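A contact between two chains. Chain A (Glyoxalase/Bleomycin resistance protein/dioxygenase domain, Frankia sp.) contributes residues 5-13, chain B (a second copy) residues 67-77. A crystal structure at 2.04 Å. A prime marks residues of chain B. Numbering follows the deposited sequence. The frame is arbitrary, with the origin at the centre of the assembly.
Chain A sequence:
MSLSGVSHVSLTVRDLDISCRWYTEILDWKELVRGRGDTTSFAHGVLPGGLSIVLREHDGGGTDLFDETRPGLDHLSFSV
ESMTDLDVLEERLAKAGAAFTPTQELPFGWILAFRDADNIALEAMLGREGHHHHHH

Chain A (5-13) GVSHVSLTV
Chain B 67-77: DETRPGLDHLS

The chain A strand through Val9, Ser10 and Leu11 runs antiparallel to the chain B strand through Leu76′ and Ser77′, at 171° and 5.1 Å at closest approach of the axes. The pairing continues past a corner at Asp74′ to the segment beginning at Gly72′. His8 pairs with Ser77′, Val9 with Leu76′, Ser10 with His75′, Leu11 with Leu73′ and Thr12 with Gly72′. The register slips by one between Ser10 and Leu11, a beta bulge that leaves Asp74′ as the extra residue.

Backbone donors and acceptors are matched along the ladder. Ser77′ O accepts twice, from Ser7 N at 2.6 Å and from His8 N at 3.3 Å. Ser77′ N returns a bond to His8 O at 3.0 Å. Ser10 N donates to His75′ O at 3.0 Å. Ser10 O takes two donors because of the bulge: Asp74′ N at 2.8 Å and His75′ N at 3.2 Å. Asp74′ has phi/psi of -95/-50, off the extended conformation, and this places both amides on one carbonyl. Thr12 N donates to Gly72′ O at 2.8 Å, and Gly72′ N to Thr12 O at 3.2 Å. Gly72′ sits at 132/-129, where a CB would jam against the preceding carbonyl.

Two hydroxyls add side-chain bonds. Ser10 (chi1 t) donates OG to Asp74′ OD2 at 2.9 Å; Asp74′ is t, with its CB directed toward chain A, and its OD1 is satisfied elsewhere in the structure. Thr12 (chi1 m, -73°) donates OG1 to Glu68′ O at 2.6 Å. That carbonyl belongs to a type I turn from Asp67′ to Arg70′, closed by Arg70′ N to Asp67′ O at 2.9 Å. Asp67′ OD1 braces the turn, accepting from Thr69′ N at 2.8 Å and Thr69′ OG1 at 2.6 Å. Ser77′ OG is buried by the contact and has no partner in the model.

His8, Ser10, Thr12, His75′ and Ser77′ share one face. Both histidines are p, with chi2 of -97° for His8 and 74° for His75′. Their rings meet rim to rim, planes at 76°, with His8 NE2 3.3 Å from His75′ CE1. Each ring also covers a serine: Ser77′ CB lies 3.5 Å from the His8 ring centroid, and Ser10 CB 3.7 Å from that of His75′.

Val9 and Leu76′ occupy the other face. Val9 (t) brings CG2 to 4.0 Å from Leu76′ CD1 (t, p). Val9 CG1 lies 4.2 Å from Leu73′ CD1 (t, p).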

# COMPACT_ATOMS: atom_id res chain seq x y z
N GLY A 5 8.25 -7.52 -5.34
CA GLY A 5 6.94 -6.91 -5.32
C GLY A 5 6.26 -6.89 -3.97
O GLY A 5 6.92 -6.96 -2.93
N VAL A 6 4.94 -6.78 -3.99
CA VAL A 6 4.16 -6.73 -2.76
C VAL A 6 3.63 -8.11 -2.37
O VAL A 6 2.94 -8.76 -3.14
CB VAL A 6 2.94 -5.77 -2.90
CG1 VAL A 6 2.13 -5.77 -1.61
CG2 VAL A 6 3.41 -4.36 -3.22
N SER A 7 3.98 -8.54 -1.16
CA SER A 7 3.51 -9.83 -0.66
C SER A 7 2.05 -9.64 -0.24
O SER A 7 1.18 -10.47 -0.52
CB SER A 7 4.35 -10.25 0.54
OG SER A 7 3.91 -11.51 1.03
N HIS A 8 1.79 -8.53 0.44
CA HIS A 8 0.44 -8.20 0.87
C HIS A 8 0.38 -6.84 1.54
O HIS A 8 1.39 -6.30 1.99
CB HIS A 8 -0.13 -9.26 1.82
CG HIS A 8 0.57 -9.34 3.13
ND1 HIS A 8 1.56 -10.26 3.40
CD2 HIS A 8 0.40 -8.63 4.28
CE1 HIS A 8 1.97 -10.12 4.65
NE2 HIS A 8 1.29 -9.13 5.20
N VAL A 9 -0.82 -6.29 1.59
CA VAL A 9 -1.00 -4.99 2.22
C VAL A 9 -1.94 -5.17 3.39
O VAL A 9 -3.02 -5.73 3.25
CB VAL A 9 -1.62 -3.98 1.25
CG1 VAL A 9 -1.76 -2.63 1.95
CG2 VAL A 9 -0.76 -3.86 0.01
N SER A 10 -1.51 -4.71 4.56
CA SER A 10 -2.36 -4.81 5.73
C SER A 10 -2.89 -3.42 6.03
O SER A 10 -2.11 -2.49 6.24
CB SER A 10 -1.55 -5.36 6.91
OG SER A 10 -2.41 -5.61 8.00
N LEU A 11 -4.21 -3.29 6.04
CA LEU A 11 -4.87 -2.01 6.30
C LEU A 11 -5.53 -1.98 7.66
O LEU A 11 -6.10 -2.97 8.11
CB LEU A 11 -5.94 -1.74 5.24
CG LEU A 11 -5.50 -1.73 3.77
CD1 LEU A 11 -6.71 -1.38 2.90
CD2 LEU A 11 -4.38 -0.71 3.56
N THR A 12 -5.44 -0.84 8.33
CA THR A 12 -6.07 -0.66 9.62
C THR A 12 -7.46 -0.09 9.36
O THR A 12 -7.60 0.92 8.66
CB THR A 12 -5.27 0.32 10.50
OG1 THR A 12 -4.07 -0.33 10.96
CG2 THR A 12 -6.11 0.77 11.70
N VAL A 13 -8.47 -0.75 9.91
CA VAL A 13 -9.85 -0.32 9.73
C VAL A 13 -10.58 -0.21 11.07
O VAL A 13 -10.27 -0.94 12.01
CB VAL A 13 -10.62 -1.31 8.81
CG1 VAL A 13 -9.98 -1.32 7.43
CG2 VAL A 13 -10.62 -2.70 9.42
N ASP B 67 1.52 5.61 12.89
CA ASP B 67 0.80 5.00 14.02
C ASP B 67 -0.15 3.95 13.48
O ASP B 67 -1.17 4.29 12.88
CB ASP B 67 -0.01 6.04 14.80
CG ASP B 67 -0.67 5.46 16.05
OD1 ASP B 67 -0.96 4.24 16.09
OD2 ASP B 67 -0.90 6.23 17.00
N GLU B 68 0.17 2.68 13.72
CA GLU B 68 -0.65 1.56 13.26
C GLU B 68 -2.13 1.64 13.61
O GLU B 68 -2.95 1.08 12.90
CB GLU B 68 -0.12 0.23 13.83
CG GLU B 68 1.30 -0.10 13.46
CD GLU B 68 2.30 0.33 14.52
OE1 GLU B 68 2.36 1.53 14.85
OE2 GLU B 68 3.02 -0.56 15.02
N THR B 69 -2.47 2.31 14.72
CA THR B 69 -3.87 2.40 15.12
C THR B 69 -4.68 3.42 14.31
O THR B 69 -5.91 3.48 14.42
CB THR B 69 -4.01 2.70 16.65
OG1 THR B 69 -3.34 3.92 16.99
CG2 THR B 69 -3.39 1.57 17.45
N ARG B 70 -4.01 4.22 13.49
CA ARG B 70 -4.72 5.20 12.67
C ARG B 70 -5.16 4.51 11.37
O ARG B 70 -4.37 3.81 10.74
CB ARG B 70 -3.81 6.39 12.34
CG ARG B 70 -4.44 7.44 11.42
CD ARG B 70 -3.49 8.62 11.14
NE ARG B 70 -3.24 9.47 12.31
CZ ARG B 70 -4.00 10.51 12.69
NH1 ARG B 70 -5.08 10.85 12.00
NH2 ARG B 70 -3.66 11.21 13.77
N PRO B 71 -6.43 4.69 10.98
CA PRO B 71 -6.89 4.06 9.74
C PRO B 71 -5.91 4.36 8.61
O PRO B 71 -5.35 5.46 8.52
CB PRO B 71 -8.26 4.70 9.52
CG PRO B 71 -8.74 4.91 10.92
CD PRO B 71 -7.52 5.45 11.62
N GLY B 72 -5.71 3.36 7.75
CA GLY B 72 -4.78 3.51 6.65
C GLY B 72 -3.89 2.29 6.63
O GLY B 72 -4.37 1.16 6.67
N LEU B 73 -2.58 2.51 6.58
CA LEU B 73 -1.64 1.41 6.56
C LEU B 73 -1.39 0.82 7.95
O LEU B 73 -1.16 1.56 8.91
CB LEU B 73 -0.29 1.85 5.98
CG LEU B 73 0.74 0.73 5.80
CD1 LEU B 73 0.29 -0.20 4.68
CD2 LEU B 73 2.10 1.34 5.45
N ASP B 74 -1.45 -0.50 8.03
CA ASP B 74 -1.16 -1.23 9.26
C ASP B 74 0.32 -1.57 9.06
O ASP B 74 1.16 -1.33 9.93
CB ASP B 74 -2.00 -2.49 9.35
CG ASP B 74 -1.65 -3.35 10.56
OD1 ASP B 74 -1.81 -2.88 11.70
OD2 ASP B 74 -1.22 -4.50 10.36
N HIS B 75 0.63 -2.14 7.90
CA HIS B 75 2.00 -2.45 7.51
C HIS B 75 2.05 -2.93 6.06
O HIS B 75 1.07 -3.47 5.55
CB HIS B 75 2.67 -3.45 8.48
CG HIS B 75 2.12 -4.85 8.41
ND1 HIS B 75 2.39 -5.70 7.37
CD2 HIS B 75 1.37 -5.55 9.30
CE1 HIS B 75 1.84 -6.88 7.62
NE2 HIS B 75 1.22 -6.81 8.78
N LEU B 76 3.18 -2.66 5.40
CA LEU B 76 3.36 -3.05 4.01
C LEU B 76 4.35 -4.22 3.91
O LEU B 76 5.46 -4.14 4.43
CB LEU B 76 3.88 -1.87 3.19
CG LEU B 76 4.14 -2.16 1.72
CD1 LEU B 76 2.86 -2.65 1.05
CD2 LEU B 76 4.66 -0.91 1.03
N SER B 77 3.95 -5.29 3.23
CA SER B 77 4.82 -6.45 3.13
C SER B 77 5.37 -6.72 1.74
O SER B 77 4.61 -6.94 0.80
CB SER B 77 4.07 -7.68 3.65
OG SER B 77 4.95 -8.78 3.78